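Local coordinates for Ets DNA-binding protein pokkuri (Drosophila melanogaster, PDB 1SV0) that represses transcription as an Ets-family DNA-binding factor, restraining photoreceptor development against Ras signalling, and is represented here by its SAM (Pointed) domain in complex with Mae, at residues 8-13 against 67-72; 17-22 against 34-39. The protein carries 1 engineered substitution. All blocks are in the same frame, centred on the assembly; numbering follows the deposited sequence.

Interaction 1: 8-13 against 67-72; sequences SDPRLW and NVLQML
Asp-9 OD1, beside the Pro-10 and Trp-13 that pack on Leu-69 and Leu-72, is approached by two groups: Arg-11 NH2 at 2.9 Å in a salt bridge, and Ser-76 OG in a weak hydrogen bond. The second partner lies further along helix 62-77, so this polar link runs beside the apolar contact of the all-helical SAM (Pointed) domain, in which a 3-10 turn at 10-12 rests on the long C-terminal helix. The Asp-9 carboxylate lies over one face of the Arg-11 guanidinium, with OD2 3.4 Å above its centre and OD1 also well out of the plane, on the same side and nearest NH2.

Packing between 8-13 and 67-72 is apolar, with 179 Å² buried and no hydrogen bond crossing. In Leu-69, chi1 of -179° carries CG anti to the backbone N, and chi2 of 56° then sets CD1, which touches both Pro-10 CB at 3.6 Å and Trp-13 CZ3 at 4.0 Å. Pro-10 CG meets Leu-72 CB at 3.7 Å, the two side chains crossing at about a right angle. At the far end of the indole, Trp-13 CH2 lies 3.9 Å from Leu-72 CD2.

Within the turn, Pro-10 CA sits 3.4 Å above the Trp-13 ring, over its centre, and both residues touch the helix, Pro-10 through CB and CG and the indole through CZ3 and CH2. The same helix meets the Mae chain, where Val-68 packs on its Leu-51. The indole's polar edge is satisfied locally: Trp-13 NE1 is hydrogen-bonded to Pro-7 O.

Interaction 2: 17-22 against 34-39; sequences DVLVFL and LDFDLF
Leu-22 puts its CD1 methyl against the root of the Phe-39 side chain, 3.4 Å from Phe-39 CB and equally near CG; the two side chains cross at about a right angle. Leu-22 CB meets two further partners, Leu-34 CD2 at 3.9 Å and Phe-36 CE2 at 4.0 Å. The latter approach is at the ring edge, near the Phe-36 plane, while one face of the same ring carries Leu-34 CB, displaced toward the rim.

One turn earlier on helix 15-28, Leu-19 CD2 reaches Phe-39 O at 3.8 Å and Val-18 CG1 adds a contact to the same oxygen.

Asp-35 forms an Asx turn leading into the 3-10 turn 36-38, in which Asp-37 N donates to Asp-35 OD1 (3.1 Å, N-H...O angle 142°). Phe-36 also has a cation-pi partner in Arg-23, and Phe-39 continues inward onto Leu-46 and Phe-54 of the SAM-domain core. With no hydrogen bond crossing, the 276 Å² buried here rests mainly on apolar side chains, which is consistent with hydrophobic burial holding the loop to the helix.

In the fold
Both segments of interaction 2 fall in the sequence between those of interaction 1: the order is 8-13, 17-22, 34-39, then 67-72. The contact centres lie 14 Å apart, one to each side of the middle of the chain, within one SAM (Pointed) domain. Helix 15-28 joins them. Phe-21, on the same helical segment as Leu-22, brings its CG to 3.4 Å from Trp-13 CZ3 and its CE1 to 3.5 Å from Leu-72 CD2. Interaction 1 thus brings the N-terminal part onto the C-terminal helix 62-77, which also touches Mae, and Phe-21 connects it to the helix that carries interaction 2, where the following loop packs.

Interaction 1: 8-13 against 67-72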
loop_
_atom_site.group_PDB
_atom_site.type_symbol
_atom_site.label_atom_id
_atom_site.label_comp_id
_atom_site.label_asym_id
_atom_site.label_seq_id
_atom_site.Cartn_x
_atom_site.Cartn_y
_atom_site.Cartn_z
ATOM N N SER A 8 -1.919 -12.146 -17.996
ATOM C CA SER A 8 -0.978 -11.041 -17.845
ATOM C C SER A 8 -1.598 -9.653 -17.969
ATOM O O SER A 8 -1.265 -8.747 -17.204
ATOM C CB SER A 8 0.150 -11.177 -18.870
ATOM O OG SER A 8 -0.351 -11.045 -20.187
ATOM N N ASP A 9 -2.483 -9.478 -18.941
ATOM C CA ASP A 9 -3.125 -8.188 -19.144
ATOM C C ASP A 9 -4.412 -8.109 -18.332
ATOM O O ASP A 9 -5.412 -8.735 -18.678
ATOM C CB ASP A 9 -3.421 -7.976 -20.632
ATOM C CG ASP A 9 -4.071 -6.639 -20.908
ATOM O OD1 ASP A 9 -3.569 -5.618 -20.397
ATOM O OD2 ASP A 9 -5.082 -6.607 -21.638
ATOM N N PRO A 10 -4.399 -7.330 -17.236
ATOM C CA PRO A 10 -5.561 -7.160 -16.353
ATOM C C PRO A 10 -6.842 -6.783 -17.098
ATOM O O PRO A 10 -7.947 -7.142 -16.684
ATOM C CB PRO A 10 -5.115 -6.051 -15.402
ATOM C CG PRO A 10 -3.625 -6.203 -15.363
ATOM C CD PRO A 10 -3.282 -6.472 -16.800
ATOM N N ARG A 11 -6.693 -6.050 -18.195
ATOM C CA ARG A 11 -7.845 -5.629 -18.978
ATOM C C ARG A 11 -8.637 -6.817 -19.512
ATOM O O ARG A 11 -9.774 -6.661 -19.953
ATOM C CB ARG A 11 -7.392 -4.735 -20.132
ATOM C CG ARG A 11 -6.954 -3.349 -19.690
ATOM C CD ARG A 11 -6.378 -2.560 -20.851
ATOM N NE ARG A 11 -4.989 -2.919 -21.123
ATOM C CZ ARG A 11 -4.533 -3.297 -22.313
ATOM N NH1 ARG A 11 -5.361 -3.371 -23.347
ATOM N NH2 ARG A 11 -3.246 -3.586 -22.470
ATOM N N LEU A 12 -8.042 -8.005 -19.462
ATOM C CA LEU A 12 -8.712 -9.206 -19.949
ATOM C C LEU A 12 -9.267 -10.066 -18.810
ATOM O O LEU A 12 -9.827 -11.133 -19.047
ATOM C CB LEU A 12 -7.745 -10.037 -20.794
ATOM C CG LEU A 12 -7.103 -9.313 -21.983
ATOM C CD1 LEU A 12 -6.215 -10.274 -22.749
ATOM C CD2 LEU A 12 -8.182 -8.752 -22.897
ATOM N N TRP A 13 -9.123 -9.597 -17.577
ATOM C CA TRP A 13 -9.607 -10.359 -16.430
ATOM C C TRP A 13 -11.113 -10.529 -16.372
ATOM O O TRP A 13 -11.869 -9.625 -16.718
ATOM C CB TRP A 13 -9.149 -9.716 -15.112
ATOM C CG TRP A 13 -7.686 -9.829 -14.857
ATOM C CD1 TRP A 13 -6.798 -10.633 -15.514
ATOM C CD2 TRP A 13 -6.937 -9.151 -13.841
ATOM N NE1 TRP A 13 -5.542 -10.497 -14.972
ATOM C CE2 TRP A 13 -5.601 -9.595 -13.940
ATOM C CE3 TRP A 13 -7.268 -8.211 -12.854
ATOM C CZ2 TRP A 13 -4.593 -9.134 -13.088
ATOM C CZ3 TRP A 13 -6.258 -7.749 -12.004
ATOM C CH2 TRP A 13 -4.940 -8.214 -12.129
ATOM N N ASN A 67 -2.393 2.100 -8.336
ATOM C CA ASN A 67 -1.062 2.126 -8.920
ATOM C C ASN A 67 -0.545 0.738 -9.248
ATOM O O ASN A 67 0.072 0.536 -10.295
ATOM C CB ASN A 67 -0.095 2.875 -8.008
ATOM C CG ASN A 67 -0.402 4.354 -7.958
ATOM O OD1 ASN A 67 -0.838 4.929 -8.954
ATOM N ND2 ASN A 67 -0.173 4.982 -6.809
ATOM N N VAL A 68 -0.808 -0.227 -8.374
ATOM C CA VAL A 68 -0.356 -1.585 -8.643
ATOM C C VAL A 68 -1.010 -2.085 -9.926
ATOM O O VAL A 68 -0.343 -2.648 -10.798
ATOM C CB VAL A 68 -0.722 -2.547 -7.502
ATOM C CG1 VAL A 68 -0.462 -3.981 -7.938
ATOM C CG2 VAL A 68 0.106 -2.220 -6.271
ATOM N N LEU A 69 -2.317 -1.879 -10.034
ATOM C CA LEU A 69 -3.045 -2.316 -11.218
ATOM C C LEU A 69 -2.480 -1.648 -12.471
ATOM O O LEU A 69 -2.193 -2.322 -13.456
ATOM C CB LEU A 69 -4.535 -1.992 -11.069
ATOM C CG LEU A 69 -5.467 -2.392 -12.213
ATOM C CD1 LEU A 69 -5.323 -3.885 -12.478
ATOM C CD2 LEU A 69 -6.927 -2.036 -11.851
ATOM N N GLN A 70 -2.323 -0.328 -12.432
ATOM C CA GLN A 70 -1.776 0.406 -13.576
ATOM C C GLN A 70 -0.413 -0.187 -13.957
ATOM O O GLN A 70 -0.099 -0.352 -15.137
ATOM C CB GLN A 70 -1.603 1.887 -13.228
ATOM C CG GLN A 70 -2.765 2.835 -13.565
ATOM C CD GLN A 70 -4.076 2.148 -13.920
ATOM O OE1 GLN A 70 -4.377 1.937 -15.093
ATOM N NE2 GLN A 70 -4.862 1.804 -12.903
ATOM N N MET A 71 0.395 -0.507 -12.952
ATOM C CA MET A 71 1.714 -1.081 -13.206
ATOM C C MET A 71 1.636 -2.438 -13.887
ATOM O O MET A 71 2.452 -2.741 -14.757
ATOM C CB MET A 71 2.509 -1.197 -11.909
ATOM C CG MET A 71 2.988 0.142 -11.393
ATOM S SD MET A 71 3.785 1.057 -12.730
ATOM C CE MET A 71 5.447 0.325 -12.698
ATOM N N LEU A 72 0.658 -3.252 -13.495
ATOM C CA LEU A 72 0.481 -4.567 -14.096
ATOM C C LEU A 72 0.157 -4.423 -15.580
ATOM O O LEU A 72 0.567 -5.253 -16.396
ATOM C CB LEU A 72 -0.642 -5.334 -13.387
ATOM C CG LEU A 72 -0.275 -6.113 -12.110
ATOM C CD1 LEU A 72 0.681 -5.313 -11.252
ATOM C CD2 LEU A 72 -1.539 -6.448 -11.334
#

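Interaction 2: 17-22 against 34-39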
loop_
_atom_site.group_PDB
_atom_site.type_symbol
_atom_site.label_atom_id
_atom_site.label_comp_id
_atom_site.label_asym_id
_atom_site.label_seq_id
_atom_site.Cartn_x
_atom_site.Cartn_y
_atom_site.Cartn_z
ATOM N N ASP A 17 -11.479 -13.234 -11.795
ATOM C CA ASP A 17 -10.041 -12.944 -11.828
ATOM C C ASP A 17 -9.833 -11.677 -11.003
ATOM O O ASP A 17 -8.883 -11.576 -10.228
ATOM C CB ASP A 17 -9.533 -12.665 -13.251
ATOM C CG ASP A 17 -9.523 -13.901 -14.141
ATOM O OD1 ASP A 17 -9.235 -15.007 -13.633
ATOM O OD2 ASP A 17 -9.780 -13.756 -15.360
ATOM N N VAL A 18 -10.733 -10.714 -11.188
ATOM C CA VAL A 18 -10.668 -9.449 -10.472
ATOM C C VAL A 18 -10.739 -9.676 -8.962
ATOM O O VAL A 18 -10.013 -9.038 -8.199
ATOM C CB VAL A 18 -11.815 -8.492 -10.919
ATOM C CG1 VAL A 18 -11.980 -7.346 -9.929
ATOM C CG2 VAL A 18 -11.500 -7.925 -12.300
ATOM N N LEU A 19 -11.595 -10.592 -8.523
ATOM C CA LEU A 19 -11.717 -10.846 -7.092
ATOM C C LEU A 19 -10.460 -11.506 -6.532
ATOM O O LEU A 19 -10.043 -11.196 -5.420
ATOM C CB LEU A 19 -12.942 -11.713 -6.797
ATOM C CG LEU A 19 -14.297 -11.104 -7.189
ATOM C CD1 LEU A 19 -15.414 -12.062 -6.788
ATOM C CD2 LEU A 19 -14.492 -9.759 -6.511
ATOM N N VAL A 20 -9.879 -12.430 -7.294
ATOM C CA VAL A 20 -8.662 -13.124 -6.873
ATOM C C VAL A 20 -7.567 -12.088 -6.653
ATOM O O VAL A 20 -6.885 -12.096 -5.630
ATOM C CB VAL A 20 -8.201 -14.141 -7.941
ATOM C CG1 VAL A 20 -6.748 -14.544 -7.706
ATOM C CG2 VAL A 20 -9.103 -15.371 -7.896
ATOM N N PHE A 21 -7.423 -11.187 -7.620
ATOM C CA PHE A 21 -6.433 -10.120 -7.544
ATOM C C PHE A 21 -6.617 -9.292 -6.277
ATOM O O PHE A 21 -5.659 -9.040 -5.547
ATOM C CB PHE A 21 -6.551 -9.192 -8.749
ATOM C CG PHE A 21 -5.757 -7.934 -8.608
ATOM C CD1 PHE A 21 -4.368 -7.973 -8.641
ATOM C CD2 PHE A 21 -6.392 -6.706 -8.430
ATOM C CE1 PHE A 21 -3.618 -6.805 -8.492
ATOM C CE2 PHE A 21 -5.650 -5.534 -8.280
ATOM C CZ PHE A 21 -4.262 -5.583 -8.316
ATOM N N LEU A 22 -7.849 -8.864 -6.014
ATOM C CA LEU A 22 -8.104 -8.060 -4.825
ATOM C C LEU A 22 -7.823 -8.825 -3.527
ATOM O O LEU A 22 -7.197 -8.280 -2.621
ATOM C CB LEU A 22 -9.537 -7.534 -4.854
ATOM C CG LEU A 22 -9.742 -6.569 -6.028
ATOM C CD1 LEU A 22 -11.243 -6.312 -6.236
ATOM C CD2 LEU A 22 -8.986 -5.271 -5.759
ATOM N N LEU A 34 -11.879 -5.755 2.729
ATOM C CA LEU A 34 -12.357 -5.020 1.564
ATOM C C LEU A 34 -13.836 -5.345 1.334
ATOM O O LEU A 34 -14.272 -6.460 1.609
ATOM C CB LEU A 34 -11.527 -5.432 0.346
ATOM C CG LEU A 34 -11.334 -4.475 -0.827
ATOM C CD1 LEU A 34 -10.724 -3.172 -0.344
ATOM C CD2 LEU A 34 -10.423 -5.130 -1.855
ATOM N N ASP A 35 -14.614 -4.376 0.857
ATOM C CA ASP A 35 -16.032 -4.624 0.585
ATOM C C ASP A 35 -16.126 -5.055 -0.874
ATOM O O ASP A 35 -16.241 -4.222 -1.771
ATOM C CB ASP A 35 -16.866 -3.355 0.807
ATOM C CG ASP A 35 -18.368 -3.610 0.679
ATOM O OD1 ASP A 35 -18.758 -4.641 0.081
ATOM O OD2 ASP A 35 -19.160 -2.772 1.166
ATOM N N PHE A 36 -16.081 -6.363 -1.105
ATOM C CA PHE A 36 -16.116 -6.891 -2.462
ATOM C C PHE A 36 -17.368 -6.575 -3.276
ATOM O O PHE A 36 -17.359 -6.712 -4.501
ATOM C CB PHE A 36 -15.846 -8.400 -2.434
ATOM C CG PHE A 36 -14.501 -8.752 -1.851
ATOM C CD1 PHE A 36 -14.394 -9.244 -0.550
ATOM C CD2 PHE A 36 -13.337 -8.548 -2.585
ATOM C CE1 PHE A 36 -13.141 -9.522 0.017
ATOM C CE2 PHE A 36 -12.079 -8.823 -2.030
ATOM C CZ PHE A 36 -11.985 -9.312 -0.726
ATOM N N ASP A 37 -18.439 -6.150 -2.612
ATOM C CA ASP A 37 -19.660 -5.788 -3.331
ATOM C C ASP A 37 -19.352 -4.602 -4.241
ATOM O O ASP A 37 -20.001 -4.414 -5.269
ATOM C CB ASP A 37 -20.784 -5.394 -2.365
ATOM C CG ASP A 37 -21.365 -6.581 -1.626
ATOM O OD1 ASP A 37 -21.672 -7.588 -2.291
ATOM O OD2 ASP A 37 -21.525 -6.506 -0.388
ATOM N N LEU A 38 -18.353 -3.809 -3.857
ATOM C CA LEU A 38 -17.960 -2.632 -4.628
ATOM C C LEU A 38 -17.060 -2.969 -5.820
ATOM O O LEU A 38 -16.770 -2.102 -6.647
ATOM C CB LEU A 38 -17.233 -1.630 -3.720
ATOM C CG LEU A 38 -17.934 -1.233 -2.418
ATOM C CD1 LEU A 38 -17.040 -0.309 -1.599
ATOM C CD2 LEU A 38 -19.256 -0.553 -2.740
ATOM N N PHE A 39 -16.624 -4.223 -5.915
ATOM C CA PHE A 39 -15.750 -4.630 -7.008
ATOM C C PHE A 39 -16.273 -5.768 -7.883
ATOM O O PHE A 39 -15.490 -6.575 -8.394
ATOM C CB PHE A 39 -14.366 -5.014 -6.465
ATOM C CG PHE A 39 -13.606 -3.864 -5.853
ATOM C CD1 PHE A 39 -13.712 -3.587 -4.494
ATOM C CD2 PHE A 39 -12.802 -3.047 -6.644
ATOM C CE1 PHE A 39 -13.022 -2.506 -3.922
ATOM C CE2 PHE A 39 -12.111 -1.967 -6.088
ATOM C CZ PHE A 39 -12.223 -1.697 -4.719
#